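Chromatin structure-remodeling complex subunit RSC2 (Saccharomyces cerevisiae, PDB 4BB7) is a subunit of the RSC chromatin-remodelling complex, which repositions nucleosomes and transfers histone octamers, and contributes to it this histone H3-binding BAH domain. Local coordinates at residues Y82-Q91 / L125-E134. Numbering follows the deposited sequence.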
loop_
_atom_site.group_PDB
_atom_site.type_symbol
_atom_site.label_atom_id
_atom_site.label_comp_id
_atom_site.label_asym_id
_atom_site.label_seq_id
_atom_site.Cartn_x
_atom_site.Cartn_y
_atom_site.Cartn_z
ATOM N N TYR A 82 -11.632 19.664 -22.812
ATOM C CA TYR A 82 -12.725 20.454 -22.264
ATOM C C TYR A 82 -12.199 21.301 -21.117
ATOM O O TYR A 82 -11.145 21.005 -20.550
ATOM C CB TYR A 82 -13.857 19.552 -21.771
ATOM C CG TYR A 82 -14.402 18.632 -22.838
ATOM C CD1 TYR A 82 -15.288 19.100 -23.801
ATOM C CD2 TYR A 82 -14.024 17.298 -22.889
ATOM C CE1 TYR A 82 -15.786 18.262 -24.782
ATOM C CE2 TYR A 82 -14.517 16.451 -23.865
ATOM C CZ TYR A 82 -15.395 16.938 -24.808
ATOM O OH TYR A 82 -15.880 16.098 -25.780
ATOM N N LYS A 83 -12.919 22.365 -20.788
ATOM C CA LYS A 83 -12.607 23.125 -19.590
ATOM C C LYS A 83 -12.878 22.232 -18.387
ATOM O O LYS A 83 -13.981 21.709 -18.227
ATOM C CB LYS A 83 -13.445 24.403 -19.513
ATOM C CG LYS A 83 -13.212 25.213 -18.248
ATOM C CD LYS A 83 -13.645 26.657 -18.421
ATOM C CE LYS A 83 -12.814 27.360 -19.489
ATOM N NZ LYS A 83 -13.151 28.811 -19.609
ATOM N N ASN A 84 -11.857 22.041 -17.559
ATOM C CA ASN A 84 -11.970 21.183 -16.386
ATOM C C ASN A 84 -12.022 19.693 -16.712
ATOM O O ASN A 84 -12.609 18.913 -15.964
ATOM C CB ASN A 84 -13.190 21.573 -15.552
ATOM C CG ASN A 84 -13.064 22.950 -14.957
ATOM O OD1 ASN A 84 -12.002 23.332 -14.453
ATOM N ND2 ASN A 84 -14.150 23.713 -15.010
ATOM N N GLU A 85 -11.403 19.299 -17.821
ATOM C CA GLU A 85 -11.371 17.890 -18.195
ATOM C C GLU A 85 -10.345 17.117 -17.383
ATOM O O GLU A 85 -9.265 17.627 -17.089
ATOM C CB GLU A 85 -11.076 17.711 -19.688
ATOM C CG GLU A 85 -10.951 16.240 -20.093
ATOM C CD GLU A 85 -10.774 16.029 -21.589
ATOM O OE1 GLU A 85 -10.925 17.000 -22.362
ATOM O OE2 GLU A 85 -10.483 14.879 -21.987
ATOM N N VAL A 86 -10.698 15.885 -17.019
ATOM C CA VAL A 86 -9.761 14.959 -16.387
ATOM C C VAL A 86 -9.830 13.590 -17.062
ATOM O O VAL A 86 -10.832 13.246 -17.690
ATOM C CB VAL A 86 -10.030 14.791 -14.871
ATOM C CG1 VAL A 86 -10.006 16.142 -14.169
ATOM C CG2 VAL A 86 -11.357 14.076 -14.629
ATOM N N MET A 87 -8.757 12.817 -16.932
ATOM C CA MET A 87 -8.707 11.465 -17.471
ATOM C C MET A 87 -8.496 10.448 -16.352
ATOM O O MET A 87 -7.784 10.724 -15.388
ATOM C CB MET A 87 -7.583 11.332 -18.504
ATOM C CG MET A 87 -7.901 11.903 -19.881
ATOM S SD MET A 87 -7.946 13.702 -19.922
ATOM C CE MET A 87 -6.302 14.103 -19.340
ATOM N N LYS A 88 -9.116 9.277 -16.487
ATOM C CA LYS A 88 -8.974 8.203 -15.509
ATOM C C LYS A 88 -7.691 7.410 -15.736
ATOM O O LYS A 88 -7.330 7.102 -16.875
ATOM C CB LYS A 88 -10.172 7.253 -15.574
ATOM C CG LYS A 88 -10.079 6.076 -14.612
ATOM C CD LYS A 88 -11.110 5.015 -14.944
ATOM C CE LYS A 88 -11.187 3.971 -13.851
ATOM N NZ LYS A 88 -9.874 3.318 -13.614
ATOM N N THR A 89 -7.015 7.068 -14.644
ATOM C CA THR A 89 -5.761 6.328 -14.721
ATOM C C THR A 89 -5.845 4.975 -14.018
ATOM O O THR A 89 -6.872 4.619 -13.437
ATOM C CB THR A 89 -4.589 7.143 -14.130
ATOM O OG1 THR A 89 -4.770 7.304 -12.717
ATOM C CG2 THR A 89 -4.513 8.514 -14.785
ATOM N N GLY A 90 -4.751 4.226 -14.074
ATOM C CA GLY A 90 -4.676 2.943 -13.408
ATOM C C GLY A 90 -4.042 3.063 -12.039
ATOM O O GLY A 90 -3.642 2.067 -11.446
ATOM N N GLN A 91 -3.958 4.289 -11.533
ATOM C CA GLN A 91 -3.312 4.549 -10.250
ATOM C C GLN A 91 -4.282 4.486 -9.072
ATOM O O GLN A 91 -5.047 5.419 -8.834
ATOM C CB GLN A 91 -2.616 5.910 -10.278
ATOM C CG GLN A 91 -1.539 6.028 -11.342
ATOM C CD GLN A 91 -0.304 5.213 -11.015
ATOM O OE1 GLN A 91 0.015 4.983 -9.847
ATOM N NE2 GLN A 91 0.398 4.767 -12.048
ATOM N N LEU A 125 -16.295 21.394 -10.574
ATOM C CA LEU A 125 -16.902 20.482 -11.538
ATOM C C LEU A 125 -15.926 20.084 -12.648
ATOM O O LEU A 125 -15.541 20.910 -13.474
ATOM C CB LEU A 125 -18.170 21.098 -12.136
ATOM C CG LEU A 125 -18.850 20.310 -13.263
ATOM C CD1 LEU A 125 -19.033 18.843 -12.887
ATOM C CD2 LEU A 125 -20.186 20.939 -13.647
ATOM N N PHE A 126 -15.521 18.815 -12.650
ATOM C CA PHE A 126 -14.672 18.281 -13.711
ATOM C C PHE A 126 -15.490 17.323 -14.569
ATOM O O PHE A 126 -16.504 16.790 -14.114
ATOM C CB PHE A 126 -13.472 17.524 -13.133
ATOM C CG PHE A 126 -12.671 18.308 -12.132
ATOM C CD1 PHE A 126 -11.749 19.253 -12.548
ATOM C CD2 PHE A 126 -12.816 18.074 -10.772
ATOM C CE1 PHE A 126 -10.999 19.967 -11.626
ATOM C CE2 PHE A 126 -12.068 18.784 -9.842
ATOM C CZ PHE A 126 -11.160 19.732 -10.268
ATOM N N VAL A 127 -15.048 17.098 -15.802
ATOM C CA VAL A 127 -15.697 16.120 -16.665
ATOM C C VAL A 127 -14.675 15.139 -17.213
ATOM O O VAL A 127 -13.538 15.507 -17.499
ATOM C CB VAL A 127 -16.459 16.782 -17.838
ATOM C CG1 VAL A 127 -15.489 17.411 -18.821
ATOM C CG2 VAL A 127 -17.341 15.762 -18.545
ATOM N N CYS A 128 -15.086 13.885 -17.349
ATOM C CA CYS A 128 -14.212 12.852 -17.884
ATOM C C CYS A 128 -14.868 12.134 -19.057
ATOM O O CYS A 128 -15.990 11.631 -18.954
ATOM C CB CYS A 128 -13.826 11.849 -16.790
ATOM S SG CYS A 128 -12.877 10.418 -17.373
ATOM N N GLU A 129 -14.158 12.103 -20.177
ATOM C CA GLU A 129 -14.588 11.327 -21.328
ATOM C C GLU A 129 -13.632 10.161 -21.569
ATOM O O GLU A 129 -14.062 9.041 -21.846
ATOM C CB GLU A 129 -14.655 12.207 -22.574
ATOM C CG GLU A 129 -15.204 11.490 -23.789
ATOM C CD GLU A 129 -15.173 12.352 -25.029
ATOM O OE1 GLU A 129 -14.509 13.407 -24.992
ATOM O OE2 GLU A 129 -15.807 11.977 -26.039
ATOM N N PHE A 130 -12.336 10.434 -21.447
ATOM C CA PHE A 130 -11.302 9.455 -21.772
ATOM C C PHE A 130 -10.601 8.878 -20.547
ATOM O O PHE A 130 -10.417 9.561 -19.539
ATOM C CB PHE A 130 -10.248 10.091 -22.683
ATOM C CG PHE A 130 -10.806 10.656 -23.954
ATOM C CD1 PHE A 130 -10.946 9.856 -25.080
ATOM C CD2 PHE A 130 -11.192 11.984 -24.024
ATOM C CE1 PHE A 130 -11.460 10.372 -26.250
ATOM C CE2 PHE A 130 -11.706 12.507 -25.192
ATOM C CZ PHE A 130 -11.841 11.699 -26.310
ATOM N N ARG A 131 -10.206 7.615 -20.645
ATOM C CA ARG A 131 -9.264 7.037 -19.697
ATOM C C ARG A 131 -7.872 7.080 -20.318
ATOM O O ARG A 131 -7.729 7.109 -21.543
ATOM C CB ARG A 131 -9.659 5.607 -19.315
ATOM C CG ARG A 131 -9.934 4.681 -20.487
ATOM C CD ARG A 131 -10.265 3.274 -19.994
ATOM N NE ARG A 131 -10.642 2.365 -21.075
ATOM C CZ ARG A 131 -9.787 1.592 -21.736
ATOM N NH1 ARG A 131 -8.494 1.617 -21.433
ATOM N NH2 ARG A 131 -10.223 0.795 -22.703
ATOM N N TYR A 132 -6.849 7.092 -19.469
ATOM C CA TYR A 132 -5.479 7.316 -19.915
ATOM C C TYR A 132 -4.578 6.101 -19.695
ATOM O O TYR A 132 -4.390 5.645 -18.566
ATOM C CB TYR A 132 -4.909 8.544 -19.201
ATOM C CG TYR A 132 -3.468 8.873 -19.520
ATOM C CD1 TYR A 132 -3.089 9.262 -20.797
ATOM C CD2 TYR A 132 -2.489 8.830 -18.531
ATOM C CE1 TYR A 132 -1.773 9.578 -21.089
ATOM C CE2 TYR A 132 -1.173 9.145 -18.811
ATOM C CZ TYR A 132 -0.819 9.518 -20.094
ATOM O OH TYR A 132 0.490 9.835 -20.381
ATOM N N ASN A 133 -4.027 5.582 -20.788
ATOM C CA ASN A 133 -3.055 4.495 -20.732
ATOM C C ASN A 133 -1.656 5.045 -20.454
ATOM O O ASN A 133 -1.052 5.683 -21.314
ATOM C CB ASN A 133 -3.070 3.723 -22.056
ATOM C CG ASN A 133 -2.062 2.579 -22.092
ATOM O OD1 ASN A 133 -1.098 2.549 -21.327
ATOM N ND2 ASN A 133 -2.280 1.637 -23.002
ATOM N N GLU A 134 -1.145 4.798 -19.253
ATOM C CA GLU A 134 0.162 5.322 -18.852
ATOM C C GLU A 134 1.337 4.587 -19.492
ATOM O O GLU A 134 2.460 5.081 -19.506
ATOM C CB GLU A 134 0.309 5.273 -17.332
ATOM C CG GLU A 134 -0.448 6.354 -16.593
ATOM C CD GLU A 134 -0.352 6.189 -15.094
ATOM O OE1 GLU A 134 -0.855 5.171 -14.577
ATOM O OE2 GLU A 134 0.239 7.072 -14.434
HETATM O O HOH W 1 -16.098 20.986 -16.714
HETATM O O HOH W 2 -10.924 13.094 -20.285
#
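Residues 82-91 and 125-134 run the same way and pair through two short parallel ladders, one bridging Glu85 with Val127 and the other Lys88 with Arg131, with the register slipping by one residue between them. In the first ladder Val127 N donates to Asn84 O and Val86 N to Val127 O (2.9 Å); in the second Tyr132 N reaches Lys88 O at 2.6 Å, while the bond from Lys88 N to Phe130 O is weak. At the register shift a water links the two segments, giving its protons to Glu85 OE2 and Val86 O and accepting from Phe130 N, and it lies at the edge of the Phe130 ring. Glu85 gets there with an extended chain, CG anti to the backbone N (chi1 176°), and its OE1 accepts from Tyr82 N, adding a side-chain bond across the type II turn 82-85, whose own backbone bond runs from Glu85 N to Tyr82 O. At one end Tyr82 OH donates to Glu129 OE1 over 3.1 Å, coming from above the carboxylate plane, while Glu129 OE2 forms a salt bridge with Lys141. Val86 CG1 packs on Phe126 CB, and Met87 CB lies 3.9 Å from Tyr132 CB. At the far end the Gln91 amide stands nearly perpendicular to the Glu134 carboxylate (86°), and NE2 meets the syn side of OE1 at 2.9 Å in a nearly straight bond. With only an alanine here, Glu134 OE1 would probably lose this donor, leaving the carboxylate to the bond between its OE2 and Tyr68 OH. Within the BAH domain, 84-86 lies beside edge strand 125-128, next to 100-108, while 87-89, starting the other edge strand, pairs with 130-133, itself paired with 138-141; past the corner at Gly90 the chain continues along 60-68.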